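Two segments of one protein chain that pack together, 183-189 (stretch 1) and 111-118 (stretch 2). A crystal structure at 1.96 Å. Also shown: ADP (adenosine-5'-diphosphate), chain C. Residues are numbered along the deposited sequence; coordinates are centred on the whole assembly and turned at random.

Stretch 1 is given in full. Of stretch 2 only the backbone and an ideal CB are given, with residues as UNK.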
# COMPACT_ATOMS: atom_id res chain seq x y z
N ALA A 183 -15.44 8.22 -39.15
CA ALA A 183 -15.66 7.10 -38.24
C ALA A 183 -17.12 6.78 -37.98
O ALA A 183 -18.00 7.64 -38.15
CB ALA A 183 -14.94 7.35 -36.91
N GLU A 184 -17.36 5.54 -37.59
CA GLU A 184 -18.65 5.11 -37.07
C GLU A 184 -18.87 5.80 -35.73
O GLU A 184 -17.98 5.83 -34.87
CB GLU A 184 -18.68 3.60 -36.87
CG GLU A 184 -20.01 3.09 -36.31
CD GLU A 184 -19.98 1.62 -35.96
OE1 GLU A 184 -20.58 0.82 -36.72
OE2 GLU A 184 -19.36 1.26 -34.93
N CYS A 185 -20.08 6.34 -35.57
CA CYS A 185 -20.44 7.14 -34.41
C CYS A 185 -21.76 6.74 -33.75
O CYS A 185 -22.52 5.89 -34.24
CB CYS A 185 -20.52 8.62 -34.83
SG CYS A 185 -18.91 9.32 -35.27
N ILE A 186 -21.99 7.36 -32.60
CA ILE A 186 -23.26 7.31 -31.93
C ILE A 186 -23.65 8.76 -31.63
O ILE A 186 -22.79 9.57 -31.31
CB ILE A 186 -23.13 6.45 -30.62
CG1 ILE A 186 -24.49 6.16 -30.00
CG2 ILE A 186 -22.19 7.10 -29.58
CD1 ILE A 186 -24.36 5.38 -28.69
N LEU A 187 -24.92 9.08 -31.77
CA LEU A 187 -25.43 10.36 -31.31
C LEU A 187 -26.30 10.14 -30.08
O LEU A 187 -27.20 9.31 -30.10
CB LEU A 187 -26.24 11.08 -32.39
CG LEU A 187 -26.67 12.53 -32.08
CD1 LEU A 187 -25.56 13.48 -32.46
CD2 LEU A 187 -27.95 12.91 -32.81
N GLU A 188 -26.01 10.90 -29.02
CA GLU A 188 -26.74 10.80 -27.75
C GLU A 188 -27.46 12.10 -27.41
O GLU A 188 -26.92 13.18 -27.64
CB GLU A 188 -25.79 10.50 -26.61
CG GLU A 188 -25.00 9.21 -26.71
CD GLU A 188 -24.07 9.02 -25.52
OE1 GLU A 188 -23.16 8.17 -25.61
OE2 GLU A 188 -24.24 9.74 -24.51
N LYS A 189 -28.66 11.98 -26.85
CA LYS A 189 -29.34 13.13 -26.25
C LYS A 189 -28.49 13.73 -25.15
O LYS A 189 -27.88 13.01 -24.36
CB LYS A 189 -30.70 12.75 -25.67
CG LYS A 189 -31.90 13.24 -26.46
CD LYS A 189 -33.20 12.82 -25.79
CE LYS A 189 -34.37 12.84 -26.77
NZ LYS A 189 -35.30 11.70 -26.52
N UNK A 111 -15.78 -2.13 -25.51
CA UNK A 111 -14.87 -1.53 -26.49
C UNK A 111 -15.56 -0.73 -27.59
O UNK A 111 -14.92 0.00 -28.35
CB UNK A 111 -14.03 -2.63 -27.14
N UNK A 112 -16.88 -0.85 -27.66
CA UNK A 112 -17.67 -0.18 -28.68
C UNK A 112 -18.85 0.50 -27.98
O UNK A 112 -19.65 -0.18 -27.33
CB UNK A 112 -18.14 -1.16 -29.75
N UNK A 113 -18.95 1.83 -28.12
CA UNK A 113 -19.96 2.63 -27.41
C UNK A 113 -21.38 2.17 -27.69
O UNK A 113 -22.24 2.18 -26.80
CB UNK A 113 -19.82 4.10 -27.79
N UNK A 114 -21.64 1.76 -28.93
CA UNK A 114 -22.96 1.25 -29.29
C UNK A 114 -23.24 -0.11 -28.65
O UNK A 114 -24.26 -0.29 -28.00
CB UNK A 114 -23.08 1.14 -30.81
N UNK A 115 -22.32 -1.06 -28.82
CA UNK A 115 -22.45 -2.36 -28.16
C UNK A 115 -22.62 -2.19 -26.65
O UNK A 115 -23.44 -2.88 -26.02
CB UNK A 115 -21.23 -3.23 -28.46
N UNK A 116 -21.87 -1.25 -26.09
CA UNK A 116 -21.85 -0.98 -24.66
C UNK A 116 -23.23 -0.53 -24.17
O UNK A 116 -23.76 -1.10 -23.22
CB UNK A 116 -20.80 0.08 -24.34
N UNK A 117 -23.81 0.48 -24.82
CA UNK A 117 -25.15 0.95 -24.47
C UNK A 117 -26.24 -0.12 -24.61
O UNK A 117 -27.11 -0.24 -23.73
CB UNK A 117 -25.51 2.15 -25.35
N UNK A 118 -26.16 -0.93 -25.67
CA UNK A 118 -27.08 -2.05 -25.86
C UNK A 118 -27.01 -3.03 -24.71
O UNK A 118 -28.04 -3.52 -24.23
CB UNK A 118 -26.78 -2.77 -27.17
PB ADP C . -14.72 9.84 -23.05
O1B ADP C . -13.77 10.59 -23.95
O2B ADP C . -14.84 8.38 -23.40
O3B ADP C . -14.50 10.12 -21.58
PA ADP C . -17.52 10.47 -22.50
O1A ADP C . -17.20 10.09 -21.07
O2A ADP C . -18.62 9.75 -23.25
O3A ADP C . -16.18 10.46 -23.42
O5' ADP C . -17.93 12.03 -22.51
C5' ADP C . -16.96 13.02 -22.16
C4' ADP C . -17.65 14.15 -21.41
O4' ADP C . -18.68 14.70 -22.24
C3' ADP C . -18.33 13.66 -20.14
O3' ADP C . -17.49 13.85 -19.00
C2' ADP C . -19.61 14.47 -20.06
O2' ADP C . -19.40 15.62 -19.23
C1' ADP C . -19.87 14.94 -21.49
N9 ADP C . -21.01 14.17 -22.07
C8 ADP C . -20.91 13.03 -22.78
N7 ADP C . -22.13 12.58 -23.17
C5 ADP C . -23.04 13.45 -22.71
C6 ADP C . -24.52 13.58 -22.77
N6 ADP C . -25.28 12.66 -23.42
N1 ADP C . -25.08 14.65 -22.15
C2 ADP C . -24.35 15.57 -21.50
N3 ADP C . -23.00 15.51 -21.41
C4 ADP C . -22.30 14.50 -21.99

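Strand 185-189 and helix 113-118 approach to 9.1 Å between axes, at 50° between their N-to-C directions, and the closest CA pair joins Ile-186 to position 114. From stretch 1, Glu-184, Ile-186 and Glu-188 point toward the helix, offering a carboxylate, an aliphatic side chain and a second carboxylate in turn.

Position 111 has an ideal CB with nothing of stretch 1 within 5.5 Å, so the contact sets no preference. The residue is Gln-111, which does not touch the strand.

Position 112 lies directly before the helix, with phi/psi of -132/120, an extended conformation typical of an N-cap. Its CB points sideways and has no neighbour in stretch 1 within 5.5 Å. Free backbone NH groups at 114 and 115 favour a short acceptor: Asp, Asn, Ser or Thr. The nearby carboxylate of Glu-184 makes a neutral choice more comfortable than Asp. It is Asn-112, chi1 t. OD1 accepts from the backbone N of 115 at 3.1 Å (N-H...acceptor angle 165°) and, weakly, from the backbone N of 114 at 2.9 Å (124°). ND2 lies 3.6 Å from Glu-184 OE2; water 1 donates to Glu-184 OE2 at 3.1 Å and weakly accepts from Asn-112 ND2 at 3.5 Å.

At position 113 CB points toward the strand, and the ideal CB is 4.2 Å from Ile-186 CG2. An aliphatic stem suits this surface. Beyond it lie the ADP phosphates, so a long basic side chain, Lys or Arg, could serve both. Arg-113 does: its CD packs 4.2 Å from Ile-186 CG2, and NH1 donates to ADP O2B at 2.7 Å (166°), the oxygen lying at the guanidinium edge, near its plane.

Position 114 also points toward stretch 1, its ideal CB 4.9 Å from Ile-186 CD1. Leu, Met, Ile or an aromatic residue would be reasonable. The residue is Phe-114, chi1 t. Its closest contact is made by the backbone, CA to Ile-186 CD1 at 4.4 Å, so the ring is not the nearest part.

Positions 115 and 116 have helical backbone angles but ideal CB atoms beyond 5.5 Å of the strand, leaving the choice wide. They are Thr-115 and Glu-116, neither in contact with stretch 1.

Position 117 is one helical turn beyond 113, as the bond from its N to Arg-113 O (3.0 Å) shows. Its CB again points toward the strand, 4.8 Å from Ile-186 CD1, and the carboxylate of Glu-188 lies farther out. A long side chain with an apolar stem and a donor at its end fits: Lys or Arg, perhaps Gln. Lys-117 has CD 3.7 Å from Ile-186 CD1, while NZ donates to Glu-188 OE1 at 3.2 Å in a salt bridge. The other carboxylate oxygen, Glu-188 OE2, accepts from ADP N6 at 3.3 Å, so this glutamate links helix and nucleotide.

Position 118 has no strand neighbour near its ideal CB; it is Asn-118.

Stretch 2 (111-118) QNRFTEKN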
# COMPACT_ATOMS: atom_id res chain seq x y z
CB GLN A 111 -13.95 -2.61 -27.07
CG GLN A 111 -12.76 -2.88 -26.16
CD GLN A 111 -11.77 -1.74 -26.18
OE1 GLN A 111 -10.97 -1.62 -27.12
NE2 GLN A 111 -11.81 -0.89 -25.16
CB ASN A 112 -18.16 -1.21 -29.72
CG ASN A 112 -19.00 -0.57 -30.84
OD1 ASN A 112 -20.03 0.04 -30.59
ND2 ASN A 112 -18.54 -0.74 -32.09
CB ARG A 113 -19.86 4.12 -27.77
CG ARG A 113 -18.58 4.80 -27.32
CD ARG A 113 -18.73 6.32 -27.41
NE ARG A 113 -17.46 6.99 -27.19
CZ ARG A 113 -17.01 7.38 -25.99
NH1 ARG A 113 -15.83 7.98 -25.90
NH2 ARG A 113 -17.74 7.16 -24.90
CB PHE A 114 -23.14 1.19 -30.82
CG PHE A 114 -24.52 0.78 -31.24
CD1 PHE A 114 -25.56 1.70 -31.23
CD2 PHE A 114 -24.78 -0.53 -31.60
CE1 PHE A 114 -26.85 1.32 -31.61
CE2 PHE A 114 -26.07 -0.92 -31.98
CZ PHE A 114 -27.10 0.02 -31.97
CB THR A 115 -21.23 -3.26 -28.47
OG1 THR A 115 -21.03 -3.27 -29.89
CG2 THR A 115 -21.47 -4.69 -28.03
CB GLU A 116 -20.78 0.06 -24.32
CG GLU A 116 -20.61 0.44 -22.85
CD GLU A 116 -19.45 1.40 -22.64
OE1 GLU A 116 -19.42 2.47 -23.30
OE2 GLU A 116 -18.55 1.09 -21.84
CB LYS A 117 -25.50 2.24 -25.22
CG LYS A 117 -24.87 3.45 -24.53
CD LYS A 117 -25.25 4.76 -25.17
CE LYS A 117 -25.18 5.89 -24.15
NZ LYS A 117 -23.85 5.96 -23.45
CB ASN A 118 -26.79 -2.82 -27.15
CG ASN A 118 -27.19 -2.08 -28.40
OD1 ASN A 118 -28.01 -1.16 -28.38
ND2 ASN A 118 -26.61 -2.48 -29.52
O HOH W 1 -21.33 -1.00 -34.18
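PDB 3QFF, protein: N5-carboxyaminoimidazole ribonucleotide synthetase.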